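Local structure of high-potential iron-sulfur protein (Rhodoferax fermentans, 1HLQ) at residues Y29-L43 with V62-K74. The protein carries electrons through a high-potential [4Fe-4S] cluster, serving anaerobic electron transport and competent in photosynthetic electron transfer to the oxidized cytochrome bc1 complex via the membrane-bound tetraheme cytochrome. Residues are numbered along the deposited sequence; the frame is centred on the assembly and turned at random. Where two conformers were deposited one is given.
With SF4 (iron/sulfur cluster), chain G; SO4 (sulfate ion), chain D.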
loop_
_atom_site.group_PDB
_atom_site.type_symbol
_atom_site.label_atom_id
_atom_site.label_comp_id
_atom_site.label_asym_id
_atom_site.label_seq_id
_atom_site.Cartn_x
_atom_site.Cartn_y
_atom_site.Cartn_z
ATOM N N TYR A 29 -15.495 -9.613 -4.360
ATOM C CA TYR A 29 -15.671 -8.731 -3.208
ATOM C C TYR A 29 -17.164 -8.520 -2.946
ATOM O O TYR A 29 -17.769 -7.517 -3.335
ATOM C CB TYR A 29 -14.985 -7.374 -3.478
ATOM C CG TYR A 29 -13.555 -7.454 -3.985
ATOM C CD1 TYR A 29 -12.515 -7.797 -3.143
ATOM C CD2 TYR A 29 -13.243 -7.239 -5.318
ATOM C CE1 TYR A 29 -11.210 -7.899 -3.587
ATOM C CE2 TYR A 29 -11.947 -7.336 -5.791
ATOM C CZ TYR A 29 -10.932 -7.674 -4.917
ATOM O OH TYR A 29 -9.653 -7.775 -5.411
ATOM N N PRO A 30 -17.802 -9.542 -2.355
ATOM C CA PRO A 30 -19.236 -9.504 -2.121
ATOM C C PRO A 30 -19.715 -8.457 -1.137
ATOM O O PRO A 30 -20.938 -8.219 -1.100
ATOM C CB PRO A 30 -19.600 -10.921 -1.697
ATOM C CG PRO A 30 -18.351 -11.428 -1.080
ATOM C CD PRO A 30 -17.221 -10.818 -1.866
ATOM N N LYS A 31 -18.856 -7.821 -0.355
ATOM C CA LYS A 31 -19.263 -6.751 0.546
ATOM C C LYS A 31 -19.177 -5.369 -0.103
ATOM O O LYS A 31 -19.560 -4.339 0.495
ATOM C CB LYS A 31 -18.431 -6.814 1.823
ATOM C CG LYS A 31 -18.728 -8.099 2.610
ATOM C CD LYS A 31 -17.899 -8.168 3.874
ATOM C CE LYS A 31 -18.160 -9.421 4.697
ATOM N NZ LYS A 31 -19.241 -9.243 5.689
ATOM N N HIS A 32 -18.711 -5.304 -1.352
ATOM C CA HIS A 32 -18.713 -4.043 -2.085
ATOM C C HIS A 32 -20.157 -3.593 -2.283
ATOM O O HIS A 32 -21.049 -4.392 -2.546
ATOM C CB HIS A 32 -18.100 -4.251 -3.474
ATOM C CG HIS A 32 -18.475 -3.229 -4.492
ATOM N ND1 HIS A 32 -17.749 -2.101 -4.794
ATOM C CD2 HIS A 32 -19.588 -3.199 -5.279
ATOM C CE1 HIS A 32 -18.419 -1.414 -5.726
ATOM N NE2 HIS A 32 -19.541 -2.062 -6.019
ATOM N N THR A 33 -20.375 -2.285 -2.300
ATOM C CA THR A 33 -21.633 -1.727 -2.766
ATOM C C THR A 33 -21.283 -0.486 -3.593
ATOM O O THR A 33 -20.218 0.094 -3.367
ATOM C CB THR A 33 -22.695 -1.279 -1.760
ATOM O OG1 THR A 33 -22.265 -0.108 -1.074
ATOM C CG2 THR A 33 -23.019 -2.378 -0.764
ATOM N N LYS A 34 -22.211 0.010 -4.417
ATOM C CA LYS A 34 -21.921 1.220 -5.199
ATOM C C LYS A 34 -21.955 2.467 -4.341
ATOM O O LYS A 34 -21.600 3.559 -4.821
ATOM C CB LYS A 34 -22.658 1.393 -6.518
ATOM C CG LYS A 34 -24.167 1.449 -6.452
ATOM C CD LYS A 34 -24.792 1.105 -7.800
ATOM C CE LYS A 34 -24.979 2.316 -8.691
ATOM N NZ LYS A 34 -26.171 2.161 -9.588
ATOM N N ASP A 35 -22.265 2.373 -3.045
ATOM C CA ASP A 35 -22.132 3.458 -2.108
ATOM C C ASP A 35 -20.653 3.665 -1.746
ATOM O O ASP A 35 -20.273 4.690 -1.185
ATOM C CB ASP A 35 -22.908 3.277 -0.802
ATOM C CG ASP A 35 -24.364 3.682 -0.972
ATOM O OD1 ASP A 35 -25.223 2.871 -0.585
ATOM O OD2 ASP A 35 -24.564 4.803 -1.497
ATOM N N GLN A 36 -19.829 2.658 -2.009
ATOM C CA GLN A 36 -18.401 2.719 -1.760
ATOM C C GLN A 36 -17.709 3.230 -3.033
ATOM O O GLN A 36 -17.760 2.604 -4.066
ATOM C CB GLN A 36 -17.850 1.342 -1.395
ATOM C CG GLN A 36 -18.527 0.718 -0.191
ATOM C CD GLN A 36 -17.990 -0.663 0.127
ATOM O OE1 GLN A 36 -17.083 -1.195 -0.496
ATOM N NE2 GLN A 36 -18.577 -1.317 1.127
ATOM N N SER A 37 -17.004 4.337 -2.882
ATOM C CA SER A 37 -16.182 4.845 -3.977
ATOM C C SER A 37 -15.030 5.607 -3.347
ATOM O O SER A 37 -15.052 5.951 -2.172
ATOM C CB SER A 37 -16.967 5.704 -4.966
ATOM O OG SER A 37 -17.463 6.829 -4.263
ATOM N N CYS A 38 -14.045 5.997 -4.155
ATOM C CA CYS A 38 -12.943 6.797 -3.610
ATOM C C CYS A 38 -13.480 8.075 -2.990
ATOM O O CYS A 38 -13.019 8.492 -1.932
ATOM C CB CYS A 38 -11.914 7.095 -4.692
ATOM S SG CYS A 38 -11.203 5.628 -5.470
ATOM N N SER A 39 -14.507 8.660 -3.596
ATOM C CA SER A 39 -15.079 9.894 -3.059
ATOM C C SER A 39 -15.636 9.708 -1.652
ATOM O O SER A 39 -15.738 10.697 -0.929
ATOM C CB SER A 39 -16.169 10.428 -3.979
ATOM O OG SER A 39 -17.203 9.484 -4.109
ATOM N N THR A 40 -16.039 8.497 -1.268
ATOM C CA THR A 40 -16.567 8.259 0.071
ATOM C C THR A 40 -15.592 7.504 0.955
ATOM O O THR A 40 -15.951 7.067 2.063
ATOM C CB THR A 40 -17.903 7.489 0.044
ATOM O OG1 THR A 40 -17.731 6.168 -0.495
ATOM C CG2 THR A 40 -18.946 8.250 -0.768
ATOM N N CYS A 41 -14.345 7.382 0.532
ATOM C CA CYS A 41 -13.301 6.660 1.245
ATOM C C CYS A 41 -12.489 7.566 2.155
ATOM O O CYS A 41 -12.101 8.670 1.765
ATOM C CB CYS A 41 -12.364 5.993 0.218
ATOM S SG CYS A 41 -11.015 5.039 0.932
ATOM N N ALA A 42 -12.144 7.076 3.342
ATOM C CA ALA A 42 -11.351 7.858 4.286
ATOM C C ALA A 42 -9.945 8.138 3.796
ATOM O O ALA A 42 -9.259 9.053 4.275
ATOM C CB ALA A 42 -11.309 7.139 5.628
ATOM N N LEU A 43 -9.425 7.360 2.851
ATOM C CA LEU A 43 -8.071 7.518 2.345
ATOM C C LEU A 43 -7.965 8.489 1.184
ATOM O O LEU A 43 -6.862 9.016 0.951
ATOM C CB LEU A 43 -7.472 6.153 1.983
ATOM C CG LEU A 43 -7.427 5.142 3.138
ATOM C CD1 LEU A 43 -6.815 3.829 2.690
ATOM C CD2 LEU A 43 -6.688 5.694 4.346
ATOM N N VAL A 62 -6.241 8.551 -8.475
ATOM C CA VAL A 62 -7.361 7.637 -8.674
ATOM C C VAL A 62 -8.584 8.443 -9.105
ATOM O O VAL A 62 -8.619 9.661 -8.896
ATOM C CB VAL A 62 -7.687 6.828 -7.403
ATOM C CG1 VAL A 62 -6.523 5.891 -7.068
ATOM C CG2 VAL A 62 -8.030 7.717 -6.213
ATOM N N VAL A 63 -9.558 7.790 -9.704
ATOM C CA VAL A 63 -10.798 8.446 -10.132
ATOM C C VAL A 63 -11.755 8.415 -8.950
ATOM O O VAL A 63 -11.951 7.361 -8.318
ATOM C CB VAL A 63 -11.382 7.749 -11.362
ATOM C CG1 VAL A 63 -12.721 8.340 -11.777
ATOM C CG2 VAL A 63 -10.385 7.897 -12.509
ATOM N N ALA A 64 -12.422 9.532 -8.648
ATOM C CA ALA A 64 -13.287 9.661 -7.486
ATOM C C ALA A 64 -14.455 8.689 -7.471
ATOM O O ALA A 64 -14.916 8.245 -6.398
ATOM C CB ALA A 64 -13.761 11.095 -7.375
ATOM N N LYS A 65 -14.908 8.306 -8.643
ATOM C CA LYS A 65 -15.945 7.349 -8.927
ATOM C C LYS A 65 -15.478 5.912 -8.729
ATOM O O LYS A 65 -16.259 4.966 -8.820
ATOM C CB LYS A 65 -16.296 7.393 -10.437
ATOM C CG LYS A 65 -17.193 8.513 -10.885
ATOM C CD LYS A 65 -17.430 8.494 -12.386
ATOM C CE LYS A 65 -18.081 7.207 -12.857
ATOM N NZ LYS A 65 -18.743 7.427 -14.172
ATOM N N GLY A 66 -14.168 5.720 -8.549
ATOM C CA GLY A 66 -13.521 4.442 -8.459
ATOM C C GLY A 66 -13.665 3.714 -7.135
ATOM O O GLY A 66 -14.407 4.127 -6.255
ATOM N N TRP A 67 -12.947 2.605 -6.989
ATOM C CA TRP A 67 -13.028 1.762 -5.806
ATOM C C TRP A 67 -11.862 0.783 -5.785
ATOM O O TRP A 67 -11.354 0.365 -6.813
ATOM C CB TRP A 67 -14.327 0.926 -5.889
ATOM C CG TRP A 67 -14.578 0.024 -4.719
ATOM C CD1 TRP A 67 -15.245 0.344 -3.575
ATOM C CD2 TRP A 67 -14.181 -1.339 -4.575
ATOM N NE1 TRP A 67 -15.279 -0.727 -2.706
ATOM C CE2 TRP A 67 -14.631 -1.779 -3.305
ATOM C CE3 TRP A 67 -13.486 -2.247 -5.383
ATOM C CZ2 TRP A 67 -14.403 -3.070 -2.835
ATOM C CZ3 TRP A 67 -13.255 -3.527 -4.910
ATOM C CH2 TRP A 67 -13.722 -3.926 -3.656
ATOM N N CYS A 68 -11.473 0.412 -4.570
ATOM C CA CYS A 68 -10.525 -0.682 -4.394
ATOM C C CYS A 68 -10.896 -1.393 -3.092
ATOM O O CYS A 68 -11.725 -0.915 -2.317
ATOM C CB CYS A 68 -9.059 -0.309 -4.450
ATOM S SG CYS A 68 -8.394 0.225 -2.857
ATOM N N SER A 69 -10.283 -2.559 -2.896
ATOM C CA SER A 69 -10.646 -3.415 -1.765
ATOM C C SER A 69 -10.330 -2.804 -0.423
ATOM O O SER A 69 -10.875 -3.266 0.591
ATOM C CB SER A 69 -9.843 -4.715 -1.963
ATOM O OG SER A 69 -10.112 -5.687 -0.984
ATOM N N ALA A 70 -9.468 -1.804 -0.337
ATOM C CA ALA A 70 -9.147 -1.100 0.876
ATOM C C ALA A 70 -10.147 -0.011 1.225
ATOM O O ALA A 70 -9.922 0.732 2.190
ATOM C CB ALA A 70 -7.743 -0.492 0.785
ATOM N N TRP A 71 -11.226 0.136 0.426
ATOM C CA TRP A 71 -12.194 1.185 0.707
ATOM C C TRP A 71 -12.480 1.290 2.197
ATOM O O TRP A 71 -12.870 0.275 2.785
ATOM C CB TRP A 71 -13.485 0.966 -0.085
ATOM C CG TRP A 71 -14.465 2.063 0.187
ATOM C CD1 TRP A 71 -14.552 3.251 -0.472
ATOM C CD2 TRP A 71 -15.489 2.073 1.189
ATOM N NE1 TRP A 71 -15.539 4.030 0.068
ATOM C CE2 TRP A 71 -16.147 3.319 1.085
ATOM C CE3 TRP A 71 -15.908 1.155 2.160
ATOM C CZ2 TRP A 71 -17.197 3.688 1.913
ATOM C CZ3 TRP A 71 -16.959 1.530 2.970
ATOM C CH2 TRP A 71 -17.589 2.769 2.838
ATOM N N ALA A 72 -12.273 2.472 2.748
ATOM C CA ALA A 72 -12.332 2.657 4.188
ATOM C C ALA A 72 -13.456 3.590 4.584
ATOM O O ALA A 72 -13.419 4.760 4.235
ATOM C CB ALA A 72 -10.967 3.162 4.642
ATOM N N LYS A 73 -14.443 3.051 5.293
ATOM C CA LYS A 73 -15.571 3.865 5.754
ATOM C C LYS A 73 -15.024 4.879 6.752
ATOM O O LYS A 73 -14.172 4.540 7.574
ATOM C CB LYS A 73 -16.632 2.951 6.356
ATOM C CG LYS A 73 -17.997 3.572 6.624
ATOM C CD LYS A 73 -18.134 3.926 8.102
ATOM C CE LYS A 73 -19.559 4.313 8.472
ATOM N NZ LYS A 73 -20.472 3.129 8.472
ATOM N N LYS A 74 -15.429 6.132 6.642
ATOM C CA LYS A 74 -14.905 7.171 7.537
ATOM C C LYS A 74 -15.321 7.025 8.994
ATOM O O LYS A 74 -16.451 6.648 9.301
ATOM C CB LYS A 74 -15.359 8.535 6.994
ATOM C CG LYS A 74 -14.884 8.774 5.571
ATOM C CD LYS A 74 -15.484 10.019 4.944
ATOM C CE LYS A 74 -14.996 10.177 3.515
ATOM N NZ LYS A 74 -15.375 11.496 2.946
HETATM FE FE1 SF4 G . -10.069 4.666 -3.739
HETATM FE FE2 SF4 G . -9.923 4.375 -1.014
HETATM FE FE3 SF4 G . -7.676 4.680 -2.485
HETATM FE FE4 SF4 G . -9.109 2.395 -2.657
HETATM S S1 SF4 G . -8.056 3.162 -0.753
HETATM S S2 SF4 G . -8.250 3.585 -4.472
HETATM S S3 SF4 G . -11.274 3.144 -2.437
HETATM S S4 SF4 G . -9.292 6.271 -2.272
HETATM S S SO4 D . -25.138 -2.034 -4.941
HETATM O O1 SO4 D . -23.833 -1.951 -5.673
HETATM O O2 SO4 D . -25.150 -3.268 -4.105
HETATM O O3 SO4 D . -26.221 -2.045 -5.980
HETATM O O4 SO4 D . -25.305 -0.834 -4.059
HETATM O O HOH W 1 -13.460 10.964 0.846
HETATM O O HOH W 2 -17.460 6.742 4.304
#
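Thr40 OG1 sits where two N-H groups converge: the indole NE1 of Trp71 reaches it at 3.1 Å, with the hydroxyl oxygen a little out of the ring plane, and the backbone N of Ser37 gives the straighter bond (159°). The hydroxyl lies between the backbone N and carbonyl carbon of its own residue (chi1 64°), which turns it back toward both donors. This belongs to the cysteine-lined cradle of the HiPIP fold, where Cys38 and Cys41 of 29-43 and Cys68 of 62-74 bind three irons of the [4Fe-4S] cluster and Cys54 completes the set. Backbone bonds join the two segments beside the cubane: Cys38 N to Gly66 O at 2.8 Å, Ser39 N to Ala64 O, and Ala42 N to Ala72 O. Cys41 SG, already on iron, also accepts from the N of Ala72 at 3.4 Å and from the N of Leu43; such N-H...S bonds probably stabilise negative charge on the thiolate and help tune the cluster's potential.

Gln36 joins two tryptophans, lying flat on a face of Trp71 and side by side with Trp67. Its CG lies 3.4 Å from the centroid of the Trp71 six-membered ring, a CH-pi contact almost on the normal, and the amide stacks parallel to the indole. With CG anti to the carbonyl carbon (chi1 -57°) and the chain extended, OE1 meets Trp67 NE1 at 2.9 Å, in the carbonyl plane on a lone pair. Trp67 in turn joins an aromatic cluster: its six-membered ring meets Tyr29 in an offset edge-to-face pair, while His32 comes edge-on to its own face. The second subunit packs nearby, its Lys31 against Gln36. At the C-terminal end one water bridges Thr40 O and Lys74 N, and another accepts from Lys74 NZ at 2.9 Å.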